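Local coordinates for protein polymerase X (Deinococcus radiodurans, PDB 2W9M) that probably extends DNA by adding deoxyribonucleotides, as a repair polymerase of family X that also carries a zinc-binding PHP domain, at residues L92-L97 against N491-D496; R123-A128 against G226-V231; A165-A170 against A526-M531; L352-E357 against G521-A526. All coordinates share one frame; numbering follows the deposited sequence.

Two of the four contacts, 1 and 3, tie the N-terminal polymerase part of the chain to the PHP part. Each of them joins residues more than 350 positions apart, whereas contact 2 stays within the polymerase X region and contact 4 closes within the PHP domain, whose seven-stranded parallel sheet ends at strand 511-514. Along the chain, contacts 1 and 3 cross each other, while contact 2 closes before contact 4 opens. Helix 163-176 connects contacts 2 and 3, whose centres are 15 Å apart, through V169 packing on V231 and Y228. Contacts 3 and 4 share A526, and L495 of contact 1 touches Y528 of contact 3, so the domain junction continues from near the zinc site into the polymerase region.

Contact 1: residues L92-L97 against N491-D496; sequences LPPGLL and NAARLD
P94 sets the CB-CG side of its ring against the methyl of A493, with CB 3.4 Å from A493 CB, where the start of helix 94-99 meets the loop that follows strand 485-489 of the PHP sheet. That loop opens with an Asx turn: N491 OD1 accepts a hydrogen bond from A493 N at 2.9 Å, the donor standing tilted from the carbonyl plane. The bond fixes the amide and the turn together, and the same OD1 then lies 4.0 Å from P94 CG. P93 occupies the N-cap position, so P94 is the first residue of the helix. R494 comes in at about a right angle to this ring; its chain runs extended from CG to NE and ends with NH2 4.0 Å from P94 CD. The arginine thus has an apolar neighbour on its way to the metal centre, where its side chain is about 5 Å from a zinc ion and NE makes a long, weak ion pair with D516, a zinc ligand. P93, for its part, touches the zinc ligands D339 and H518. Within the loop, the carbonyl O of N491 takes two backbone bonds, from R494 N at 2.7 Å and from L495 N at 3.1 Å.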
loop_
_atom_site.group_PDB
_atom_site.type_symbol
_atom_site.label_atom_id
_atom_site.label_comp_id
_atom_site.label_asym_id
_atom_site.label_seq_id
_atom_site.Cartn_x
_atom_site.Cartn_y
_atom_site.Cartn_z
ATOM N N LEU A 92 1.002 -13.444 2.616
ATOM C CA LEU A 92 0.368 -13.063 1.360
ATOM C C LEU A 92 0.187 -11.551 1.218
ATOM O O LEU A 92 0.063 -10.836 2.214
ATOM C CB LEU A 92 -0.972 -13.786 1.208
ATOM C CG LEU A 92 -0.854 -15.301 1.007
ATOM C CD1 LEU A 92 -2.227 -15.950 0.989
ATOM C CD2 LEU A 92 -0.080 -15.633 -0.270
ATOM N N PRO A 93 0.190 -11.059 -0.031
ATOM C CA PRO A 93 -0.008 -9.638 -0.325
ATOM C C PRO A 93 -1.408 -9.197 0.078
ATOM O O PRO A 93 -2.340 -9.990 -0.024
ATOM C CB PRO A 93 0.131 -9.572 -1.849
ATOM C CG PRO A 93 0.839 -10.821 -2.239
ATOM C CD PRO A 93 0.405 -11.850 -1.253
ATOM N N PRO A 94 -1.555 -7.943 0.526
ATOM C CA PRO A 94 -2.836 -7.382 0.968
ATOM C C PRO A 94 -3.938 -7.532 -0.078
ATOM O O PRO A 94 -5.061 -7.891 0.264
ATOM C CB PRO A 94 -2.512 -5.901 1.168
ATOM C CG PRO A 94 -1.061 -5.880 1.475
ATOM C CD PRO A 94 -0.459 -6.968 0.642
ATOM N N GLY A 95 -3.614 -7.254 -1.335
ATOM C CA GLY A 95 -4.592 -7.320 -2.405
ATOM C C GLY A 95 -5.069 -8.729 -2.707
ATOM O O GLY A 95 -6.193 -8.923 -3.163
ATOM N N LEU A 96 -4.216 -9.717 -2.462
ATOM C CA LEU A 96 -4.606 -11.102 -2.667
ATOM C C LEU A 96 -5.555 -11.546 -1.562
ATOM O O LEU A 96 -6.529 -12.256 -1.819
ATOM C CB LEU A 96 -3.386 -12.017 -2.707
ATOM C CG LEU A 96 -3.693 -13.479 -3.042
ATOM C CD1 LEU A 96 -3.834 -13.649 -4.542
ATOM C CD2 LEU A 96 -2.603 -14.384 -2.507
ATOM N N LEU A 97 -5.264 -11.131 -0.332
ATOM C CA LEU A 97 -6.140 -11.415 0.803
ATOM C C LEU A 97 -7.535 -10.852 0.553
ATOM O O LEU A 97 -8.531 -11.412 1.010
ATOM C CB LEU A 97 -5.566 -10.824 2.093
ATOM C CG LEU A 97 -4.219 -11.391 2.543
ATOM C CD1 LEU A 97 -3.774 -10.742 3.849
ATOM C CD2 LEU A 97 -4.307 -12.904 2.677
ATOM N N ASN A 491 2.482 0.688 -1.124
ATOM C CA ASN A 491 1.251 -0.080 -1.314
ATOM C C ASN A 491 0.130 0.514 -0.467
ATOM O O ASN A 491 0.289 0.681 0.740
ATOM C CB ASN A 491 1.459 -1.565 -0.992
ATOM C CG ASN A 491 0.204 -2.399 -1.224
ATOM O OD1 ASN A 491 -0.729 -2.385 -0.420
ATOM N ND2 ASN A 491 0.184 -3.138 -2.322
ATOM N N ALA A 492 -0.993 0.832 -1.106
ATOM C CA ALA A 492 -2.103 1.541 -0.458
ATOM C C ALA A 492 -2.658 0.856 0.793
ATOM O O ALA A 492 -3.307 1.500 1.619
ATOM C CB ALA A 492 -3.227 1.801 -1.458
ATOM N N ALA A 493 -2.413 -0.441 0.936
ATOM C CA ALA A 493 -2.897 -1.164 2.107
ATOM C C ALA A 493 -1.879 -1.139 3.234
ATOM O O ALA A 493 -2.149 -1.619 4.335
ATOM C CB ALA A 493 -3.251 -2.588 1.756
ATOM N N ARG A 494 -0.709 -0.576 2.966
ATOM C CA ARG A 494 0.323 -0.494 3.991
ATOM C C ARG A 494 0.610 0.943 4.421
ATOM O O ARG A 494 0.366 1.305 5.574
ATOM C CB ARG A 494 1.598 -1.194 3.529
ATOM C CG ARG A 494 1.443 -2.702 3.404
ATOM C CD ARG A 494 2.747 -3.348 2.972
ATOM N NE ARG A 494 2.599 -4.777 2.720
ATOM C CZ ARG A 494 2.552 -5.704 3.671
ATOM N NH1 ARG A 494 2.627 -5.357 4.949
ATOM N NH2 ARG A 494 2.423 -6.983 3.344
ATOM N N LEU A 495 1.117 1.753 3.492
ATOM C CA LEU A 495 1.487 3.136 3.787
ATOM C C LEU A 495 2.209 3.193 5.130
ATOM O O LEU A 495 1.786 3.873 6.066
ATOM C CB LEU A 495 0.251 4.033 3.768
ATOM C CG LEU A 495 -0.515 3.939 2.442
ATOM C CD1 LEU A 495 -1.646 4.944 2.380
ATOM C CD2 LEU A 495 0.429 4.135 1.279
ATOM N N ASP A 496 3.319 2.469 5.195
ATOM C CA ASP A 496 4.004 2.176 6.441
ATOM C C ASP A 496 5.460 1.961 6.058
ATOM O O ASP A 496 5.732 1.147 5.180
ATOM C CB ASP A 496 3.398 0.897 7.025
ATOM C CG ASP A 496 4.197 0.327 8.179
ATOM O OD1 ASP A 496 4.097 -0.900 8.406
ATOM O OD2 ASP A 496 4.913 1.092 8.861
#

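Contact 2: residues R123-A128 against G226-V231; sequences RLREAA and GDYEGV
R125, on helix 121-130, reaches across to a beta hairpin whose type I' turn, Y228 to V231, joins strands 224-228 and 231-238. The tight part of the contact is a salt bridge between R125 NE and E229 OE1, 2.7 Å apart. The carboxylate oxygen is met nearly along its C-O bond and lies 17° out of the guanidinium plane, yet the N-H...O angle is only 137°, so the bond is short but bent. The same oxygen rests 3.2 Å from R125 CD, close against the aliphatic stem. The arginine gets there with CG anti to its own N and a bend at chi3 that swings the guanidinium beside the turn. Its other nitrogens have separate partners, NH1 in a salt bridge with E122 and NH2 in one with E172 of helix 163-176; three carboxylates therefore grip the group and fix its rotation.

Y228 makes the looser side. Its ring edge meets the guanidinium edge, the two planes 72° apart, and Y228 CE2 stays 4.0 Å from R125 NH2. The hydroxyl is hydrogen-bonded to E129, on the same helix as R125, which gives the hairpin a second polar tie there. This side is only partly buried, and E229 OE2 lies near E129 OE1, two like charges that probably raise the local cost of ionisation. At the bend itself, G230 has a positive phi, and its N makes a weak bond of 3.3 Å to D227 OD2.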
loop_
_atom_site.group_PDB
_atom_site.type_symbol
_atom_site.label_atom_id
_atom_site.label_comp_id
_atom_site.label_asym_id
_atom_site.label_seq_id
_atom_site.Cartn_x
_atom_site.Cartn_y
_atom_site.Cartn_z
ATOM N N ARG A 123 -8.453 -2.367 -8.449
ATOM C CA ARG A 123 -7.994 -2.710 -9.793
ATOM C C ARG A 123 -8.927 -3.727 -10.470
ATOM O O ARG A 123 -9.069 -3.731 -11.695
ATOM C CB ARG A 123 -6.556 -3.239 -9.736
ATOM C CG ARG A 123 -6.011 -3.757 -11.052
ATOM C CD ARG A 123 -5.619 -2.626 -11.987
ATOM N NE ARG A 123 -5.061 -3.139 -13.236
ATOM C CZ ARG A 123 -5.772 -3.387 -14.333
ATOM N NH1 ARG A 123 -7.081 -3.163 -14.348
ATOM N NH2 ARG A 123 -5.171 -3.858 -15.417
ATOM N N LEU A 124 -9.556 -4.582 -9.667
ATOM C CA LEU A 124 -10.558 -5.517 -10.164
ATOM C C LEU A 124 -11.779 -4.732 -10.619
ATOM O O LEU A 124 -12.368 -5.024 -11.661
ATOM C CB LEU A 124 -10.970 -6.500 -9.067
ATOM C CG LEU A 124 -11.320 -7.946 -9.435
ATOM C CD1 LEU A 124 -12.094 -8.601 -8.297
ATOM C CD2 LEU A 124 -12.102 -8.043 -10.730
ATOM N N ARG A 125 -12.159 -3.731 -9.830
ATOM C CA ARG A 125 -13.329 -2.919 -10.143
ATOM C C ARG A 125 -13.140 -2.152 -11.446
ATOM O O ARG A 125 -14.079 -1.989 -12.224
ATOM C CB ARG A 125 -13.637 -1.946 -9.013
ATOM C CG ARG A 125 -14.726 -0.962 -9.370
ATOM C CD ARG A 125 -14.640 0.289 -8.532
ATOM N NE ARG A 125 -14.842 1.463 -9.369
ATOM C CZ ARG A 125 -13.853 2.227 -9.819
ATOM N NH1 ARG A 125 -12.602 1.948 -9.491
ATOM N NH2 ARG A 125 -14.114 3.274 -10.584
ATOM N N GLU A 126 -11.923 -1.684 -11.681
ATOM C CA GLU A 126 -11.611 -0.996 -12.926
ATOM C C GLU A 126 -11.626 -1.965 -14.104
ATOM O O GLU A 126 -12.096 -1.627 -15.193
ATOM C CB GLU A 126 -10.251 -0.305 -12.829
ATOM C CG GLU A 126 -10.220 0.830 -11.823
ATOM C CD GLU A 126 -8.810 1.242 -11.448
ATOM O OE1 GLU A 126 -7.874 0.439 -11.662
ATOM O OE2 GLU A 126 -8.635 2.369 -10.936
ATOM N N ALA A 127 -11.111 -3.171 -13.884
ATOM C CA ALA A 127 -11.079 -4.184 -14.934
ATOM C C ALA A 127 -12.490 -4.537 -15.377
ATOM O O ALA A 127 -12.738 -4.756 -16.560
ATOM C CB ALA A 127 -10.347 -5.423 -14.463
ATOM N N ALA A 128 -13.411 -4.585 -14.420
ATOM C CA ALA A 128 -14.811 -4.846 -14.726
ATOM C C ALA A 128 -15.380 -3.687 -15.540
ATOM O O ALA A 128 -16.071 -3.888 -16.538
ATOM C CB ALA A 128 -15.612 -5.046 -13.439
ATOM N N GLY A 226 -23.837 10.762 -2.722
ATOM C CA GLY A 226 -24.310 9.540 -3.339
ATOM C C GLY A 226 -23.365 8.386 -3.083
ATOM O O GLY A 226 -22.595 8.401 -2.123
ATOM N N ASP A 227 -23.412 7.388 -3.958
ATOM C CA ASP A 227 -22.630 6.176 -3.785
ATOM C C ASP A 227 -22.267 5.651 -5.165
ATOM O O ASP A 227 -23.144 5.231 -5.923
ATOM C CB ASP A 227 -23.463 5.131 -3.035
ATOM C CG ASP A 227 -22.609 4.091 -2.328
ATOM O OD1 ASP A 227 -21.912 4.457 -1.356
ATOM O OD2 ASP A 227 -22.652 2.904 -2.731
ATOM N N TYR A 228 -20.982 5.683 -5.500
ATOM C CA TYR A 228 -20.540 5.131 -6.774
ATOM C C TYR A 228 -19.846 3.781 -6.603
ATOM O O TYR A 228 -18.690 3.714 -6.178
ATOM C CB TYR A 228 -19.630 6.101 -7.526
ATOM C CG TYR A 228 -19.350 5.648 -8.944
ATOM C CD1 TYR A 228 -20.319 5.769 -9.933
ATOM C CD2 TYR A 228 -18.130 5.083 -9.289
ATOM C CE1 TYR A 228 -20.079 5.352 -11.226
ATOM C CE2 TYR A 228 -17.878 4.667 -10.583
ATOM C CZ TYR A 228 -18.856 4.803 -11.547
ATOM O OH TYR A 228 -18.613 4.385 -12.835
ATOM N N GLU A 229 -20.564 2.714 -6.940
ATOM C CA GLU A 229 -20.044 1.357 -6.829
ATOM C C GLU A 229 -19.478 1.059 -5.444
ATOM O O GLU A 229 -18.366 0.548 -5.315
ATOM C CB GLU A 229 -19.007 1.097 -7.920
ATOM C CG GLU A 229 -19.607 1.168 -9.318
ATOM C CD GLU A 229 -18.572 1.039 -10.416
ATOM O OE1 GLU A 229 -17.391 0.781 -10.099
ATOM O OE2 GLU A 229 -18.943 1.198 -11.598
ATOM N N GLY A 230 -20.259 1.386 -4.414
ATOM C CA GLY A 230 -19.891 1.088 -3.041
ATOM C C GLY A 230 -19.074 2.174 -2.367
ATOM O O GLY A 230 -18.975 2.212 -1.141
ATOM N N VAL A 231 -18.485 3.057 -3.169
ATOM C CA VAL A 231 -17.653 4.134 -2.650
ATOM C C VAL A 231 -18.473 5.407 -2.458
ATOM O O VAL A 231 -18.958 5.988 -3.431
ATOM C CB VAL A 231 -16.490 4.439 -3.601
ATOM C CG1 VAL A 231 -15.598 5.514 -3.012
ATOM C CG2 VAL A 231 -15.698 3.175 -3.892
#

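Contact 3: residues A165-A170 against A526-M531; sequences AGLAVA and ARYGVM
The guanidinium of R527 and the ring of Y528 are the flat groups here, and L167 meets them differently. Over one face of the guanidinium lies the branched end of L167: CG is 3.8 Å from R527 NH2, and CD2 stands 3.8 Å above the plane, offset toward the rim. At the ring of Y528 the same methyl comes in at the edge, near the ring plane, 3.9 Å from CE2. One face of that ring has R527 CD 4.2 Å above it, again toward the rim, so the arginine stem lies against the tyrosine within their own helix and the two receive the leucine together.

M531, one turn on from R527, adds the third wall: its SD is 4.0 Å from L167 CD2, brought round by a bend at chi3 (72°) after an otherwise extended chain. CD2 thus contacts arginine, tyrosine and methionine at once. L167 faces the other helix, and with CG anti to the backbone N (chi1 -162°) its branch reaches R527 and Y528. The contact is carried by van der Waals packing, and one leucine provides nearly all of its side from helix 163-176.

The short helical segments cross at 109°, their axes 12.6 Å apart at closest, a separation bridged by long side chains. Helix 163-176 also supplies L163 and R164 against Y528, while its A165 and A168 pack on helix 121-130 and its V169 on strand 231-238. On the other side, helix 526-535 follows strand 511-514 of the PHP sheet.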
loop_
_atom_site.group_PDB
_atom_site.type_symbol
_atom_site.label_atom_id
_atom_site.label_comp_id
_atom_site.label_asym_id
_atom_site.label_seq_id
_atom_site.Cartn_x
_atom_site.Cartn_y
_atom_site.Cartn_z
ATOM N N ALA A 165 -9.049 3.427 -3.632
ATOM C CA ALA A 165 -10.433 3.442 -4.104
ATOM C C ALA A 165 -11.021 4.850 -4.139
ATOM O O ALA A 165 -11.632 5.250 -5.127
ATOM C CB ALA A 165 -11.301 2.527 -3.247
ATOM N N GLY A 166 -10.841 5.598 -3.056
ATOM C CA GLY A 166 -11.348 6.958 -2.983
ATOM C C GLY A 166 -10.767 7.863 -4.056
ATOM O O GLY A 166 -11.474 8.657 -4.672
ATOM N N LEU A 167 -9.466 7.742 -4.283
ATOM C CA LEU A 167 -8.781 8.582 -5.261
ATOM C C LEU A 167 -9.162 8.195 -6.688
ATOM O O LEU A 167 -9.389 9.059 -7.532
ATOM C CB LEU A 167 -7.264 8.494 -5.067
ATOM C CG LEU A 167 -6.375 9.574 -5.685
ATOM C CD1 LEU A 167 -6.997 10.944 -5.509
ATOM C CD2 LEU A 167 -4.987 9.535 -5.058
ATOM N N ALA A 168 -9.231 6.892 -6.950
ATOM C CA ALA A 168 -9.645 6.392 -8.260
ATOM C C ALA A 168 -11.053 6.861 -8.617
ATOM O O ALA A 168 -11.292 7.331 -9.726
ATOM C CB ALA A 168 -9.570 4.871 -8.296
ATOM N N VAL A 169 -11.982 6.730 -7.676
ATOM C CA VAL A 169 -13.361 7.142 -7.914
ATOM C C VAL A 169 -13.474 8.653 -8.126
ATOM O O VAL A 169 -14.176 9.104 -9.030
ATOM C CB VAL A 169 -14.303 6.682 -6.783
ATOM C CG1 VAL A 169 -15.675 7.320 -6.944
ATOM C CG2 VAL A 169 -14.408 5.158 -6.775
ATOM N N ALA A 170 -12.776 9.432 -7.308
ATOM C CA ALA A 170 -12.785 10.883 -7.480
ATOM C C ALA A 170 -12.202 11.281 -8.835
ATOM O O ALA A 170 -12.729 12.167 -9.512
ATOM C CB ALA A 170 -12.038 11.572 -6.350
ATOM N N ALA A 526 3.521 3.978 -6.424
ATOM C CA ALA A 526 4.523 4.932 -5.954
ATOM C C ALA A 526 3.878 6.261 -5.580
ATOM O O ALA A 526 4.276 6.914 -4.618
ATOM C CB ALA A 526 5.577 5.142 -7.013
ATOM N N ARG A 527 2.872 6.643 -6.356
ATOM C CA ARG A 527 2.118 7.873 -6.151
ATOM C C ARG A 527 1.491 7.983 -4.757
ATOM O O ARG A 527 1.357 9.082 -4.225
ATOM C CB ARG A 527 1.054 7.976 -7.243
ATOM C CG ARG A 527 -0.241 8.642 -6.862
ATOM C CD ARG A 527 -1.353 8.118 -7.768
ATOM N NE ARG A 527 -2.354 9.138 -8.069
ATOM C CZ ARG A 527 -3.508 8.889 -8.679
ATOM N NH1 ARG A 527 -3.809 7.649 -9.043
ATOM N NH2 ARG A 527 -4.364 9.875 -8.918
ATOM N N TYR A 528 1.117 6.851 -4.169
ATOM C CA TYR A 528 0.538 6.847 -2.826
ATOM C C TYR A 528 1.607 6.995 -1.750
ATOM O O TYR A 528 1.394 7.669 -0.746
ATOM C CB TYR A 528 -0.286 5.575 -2.585
ATOM C CG TYR A 528 -1.344 5.333 -3.632
ATOM C CD1 TYR A 528 -1.270 4.235 -4.485
ATOM C CD2 TYR A 528 -2.414 6.207 -3.778
ATOM C CE1 TYR A 528 -2.233 4.013 -5.450
ATOM C CE2 TYR A 528 -3.384 5.994 -4.740
ATOM C CZ TYR A 528 -3.290 4.894 -5.572
ATOM O OH TYR A 528 -4.257 4.681 -6.529
ATOM N N GLY A 529 2.751 6.354 -1.959
ATOM C CA GLY A 529 3.879 6.494 -1.057
ATOM C C GLY A 529 4.401 7.918 -1.052
ATOM O O GLY A 529 4.751 8.459 -0.006
ATOM N N VAL A 530 4.449 8.526 -2.231
ATOM C CA VAL A 530 4.909 9.904 -2.364
ATOM C C VAL A 530 4.005 10.887 -1.611
ATOM O O VAL A 530 4.496 11.842 -1.009
ATOM C CB VAL A 530 5.032 10.321 -3.844
ATOM C CG1 VAL A 530 5.168 11.826 -3.966
ATOM C CG2 VAL A 530 6.213 9.616 -4.496
ATOM N N MET A 531 2.696 10.653 -1.639
ATOM C CA MET A 531 1.752 11.508 -0.917
ATOM C C MET A 531 2.019 11.472 0.584
ATOM O O MET A 531 1.883 12.484 1.269
ATOM C CB MET A 531 0.303 11.090 -1.195
ATOM C CG MET A 531 -0.102 11.165 -2.656
ATOM S SD MET A 531 -1.855 10.806 -2.920
ATOM C CE MET A 531 -2.615 12.288 -2.252
#

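Contact 4: residues L352-E357 against G521-A526; sequences LTLGHE and GGLRDA
L354 forks over the 3-10 segment 521-524 and gives each of its two methyls a different partner. The apolar contact is made by CD1, which sits 3.5 Å from L523 CB and 4.2 Å from L523 CD1, the two leucines approaching at a slant. The contact with a charged group falls to CD2: it lies 3.4 Å from R524 NE and 3.7 Å from R524 NH2, resting obliquely against the guanidinium. R524 brings this group over by a bend at chi3 (99°), which turns the guanidinium across the leucine's CD2. Backbone bonds shape both sides. Helix 344-353 closes in a Schellman motif, with G355 at a positive phi of 106° and its N bonded to L352 O, and this reversal follows directly on the residue that makes the contact. In the partner segment, R524 N and D525 N bond to the carbonyls of G521 and G522, the i to i-3 bonds of the 3-10 segment that carries L523 and R524. The contact belongs to the PHP domain: L523 also packs on A350 and T351 of helix 344-353 and on T333 of strand 329-333, while H356 ND1 bonds to L327 O. D525 reaches out of the domain in a salt bridge to R164 of helix 163-176.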
loop_
_atom_site.group_PDB
_atom_site.type_symbol
_atom_site.label_atom_id
_atom_site.label_comp_id
_atom_site.label_asym_id
_atom_site.label_seq_id
_atom_site.Cartn_x
_atom_site.Cartn_y
_atom_site.Cartn_z
ATOM N N LEU A 352 10.546 1.038 -16.773
ATOM C CA LEU A 352 11.141 1.917 -17.773
ATOM C C LEU A 352 10.089 2.745 -18.508
ATOM O O LEU A 352 10.293 3.932 -18.752
ATOM C CB LEU A 352 11.981 1.122 -18.775
ATOM C CG LEU A 352 13.378 0.678 -18.333
ATOM C CD1 LEU A 352 14.103 -0.015 -19.475
ATOM C CD2 LEU A 352 14.188 1.862 -17.846
ATOM N N THR A 353 8.964 2.127 -18.859
ATOM C CA THR A 353 7.920 2.853 -19.585
ATOM C C THR A 353 7.104 3.756 -18.658
ATOM O O THR A 353 6.282 4.547 -19.121
ATOM C CB THR A 353 6.977 1.918 -20.393
ATOM O OG1 THR A 353 5.820 1.592 -19.616
ATOM C CG2 THR A 353 7.697 0.644 -20.818
ATOM N N LEU A 354 7.336 3.633 -17.352
ATOM C CA LEU A 354 6.707 4.519 -16.377
ATOM C C LEU A 354 7.601 5.724 -16.103
ATOM O O LEU A 354 7.188 6.679 -15.443
ATOM C CB LEU A 354 6.396 3.779 -15.077
ATOM C CG LEU A 354 5.186 2.849 -15.134
ATOM C CD1 LEU A 354 5.148 1.935 -13.921
ATOM C CD2 LEU A 354 3.905 3.659 -15.241
ATOM N N GLY A 355 8.830 5.667 -16.607
ATOM C CA GLY A 355 9.730 6.805 -16.552
ATOM C C GLY A 355 10.855 6.704 -15.542
ATOM O O GLY A 355 11.542 7.688 -15.276
ATOM N N HIS A 356 11.052 5.521 -14.974
ATOM C CA HIS A 356 12.084 5.342 -13.960
ATOM C C HIS A 356 13.361 4.792 -14.586
ATOM O O HIS A 356 13.410 4.531 -15.787
ATOM C CB HIS A 356 11.582 4.443 -12.827
ATOM C CG HIS A 356 10.252 4.858 -12.274
ATOM N ND1 HIS A 356 10.079 6.006 -11.532
ATOM C CD2 HIS A 356 9.029 4.281 -12.360
ATOM C CE1 HIS A 356 8.809 6.118 -11.183
ATOM N NE2 HIS A 356 8.150 5.085 -11.676
ATOM N N GLU A 357 14.393 4.617 -13.769
ATOM C CA GLU A 357 15.715 4.275 -14.278
ATOM C C GLU A 357 16.083 2.798 -14.133
ATOM O O GLU A 357 16.603 2.200 -15.069
ATOM C CB GLU A 357 16.777 5.152 -13.616
ATOM C CG GLU A 357 18.204 4.770 -13.962
ATOM C CD GLU A 357 19.214 5.786 -13.461
ATOM O OE1 GLU A 357 20.340 5.369 -13.104
ATOM O OE2 GLU A 357 18.878 6.996 -13.423
ATOM N N GLY A 521 1.368 -3.243 -12.729
ATOM C CA GLY A 521 0.568 -2.081 -12.397
ATOM C C GLY A 521 0.821 -1.609 -10.981
ATOM O O GLY A 521 0.495 -0.478 -10.627
ATOM N N GLY A 522 1.406 -2.481 -10.167
ATOM C CA GLY A 522 1.720 -2.159 -8.787
ATOM C C GLY A 522 2.768 -1.067 -8.675
ATOM O O GLY A 522 2.906 -0.429 -7.630
ATOM N N LEU A 523 3.506 -0.848 -9.758
ATOM C CA LEU A 523 4.550 0.172 -9.787
ATOM C C LEU A 523 3.951 1.574 -9.794
ATOM O O LEU A 523 4.630 2.549 -9.477
ATOM C CB LEU A 523 5.460 -0.023 -11.004
ATOM C CG LEU A 523 6.261 -1.331 -11.041
ATOM C CD1 LEU A 523 6.865 -1.563 -12.416
ATOM C CD2 LEU A 523 7.343 -1.340 -9.969
ATOM N N ARG A 524 2.675 1.668 -10.152
ATOM C CA ARG A 524 1.974 2.950 -10.154
ATOM C C ARG A 524 1.483 3.324 -8.753
ATOM O O ARG A 524 0.847 4.361 -8.568
ATOM C CB ARG A 524 0.794 2.937 -11.136
ATOM C CG ARG A 524 1.094 2.308 -12.485
ATOM C CD ARG A 524 0.100 2.763 -13.545
ATOM N NE ARG A 524 0.642 3.834 -14.380
ATOM C CZ ARG A 524 0.602 5.131 -14.077
ATOM N NH1 ARG A 524 0.040 5.538 -12.946
ATOM N NH2 ARG A 524 1.128 6.023 -14.907
ATOM N N ASP A 525 1.776 2.477 -7.771
ATOM C CA ASP A 525 1.417 2.767 -6.389
ATOM C C ASP A 525 2.364 3.800 -5.791
ATOM O O ASP A 525 2.052 4.423 -4.777
ATOM C CB ASP A 525 1.419 1.490 -5.544
ATOM C CG ASP A 525 0.210 0.611 -5.812
ATOM O OD1 ASP A 525 0.108 -0.469 -5.192
ATOM O OD2 ASP A 525 -0.638 0.999 -6.647
ATOM N N ALA A 526 3.521 3.978 -6.424
ATOM C CA ALA A 526 4.523 4.932 -5.954
ATOM C C ALA A 526 3.878 6.261 -5.580
ATOM O O ALA A 526 4.276 6.914 -4.618
ATOM C CB ALA A 526 5.577 5.142 -7.013
#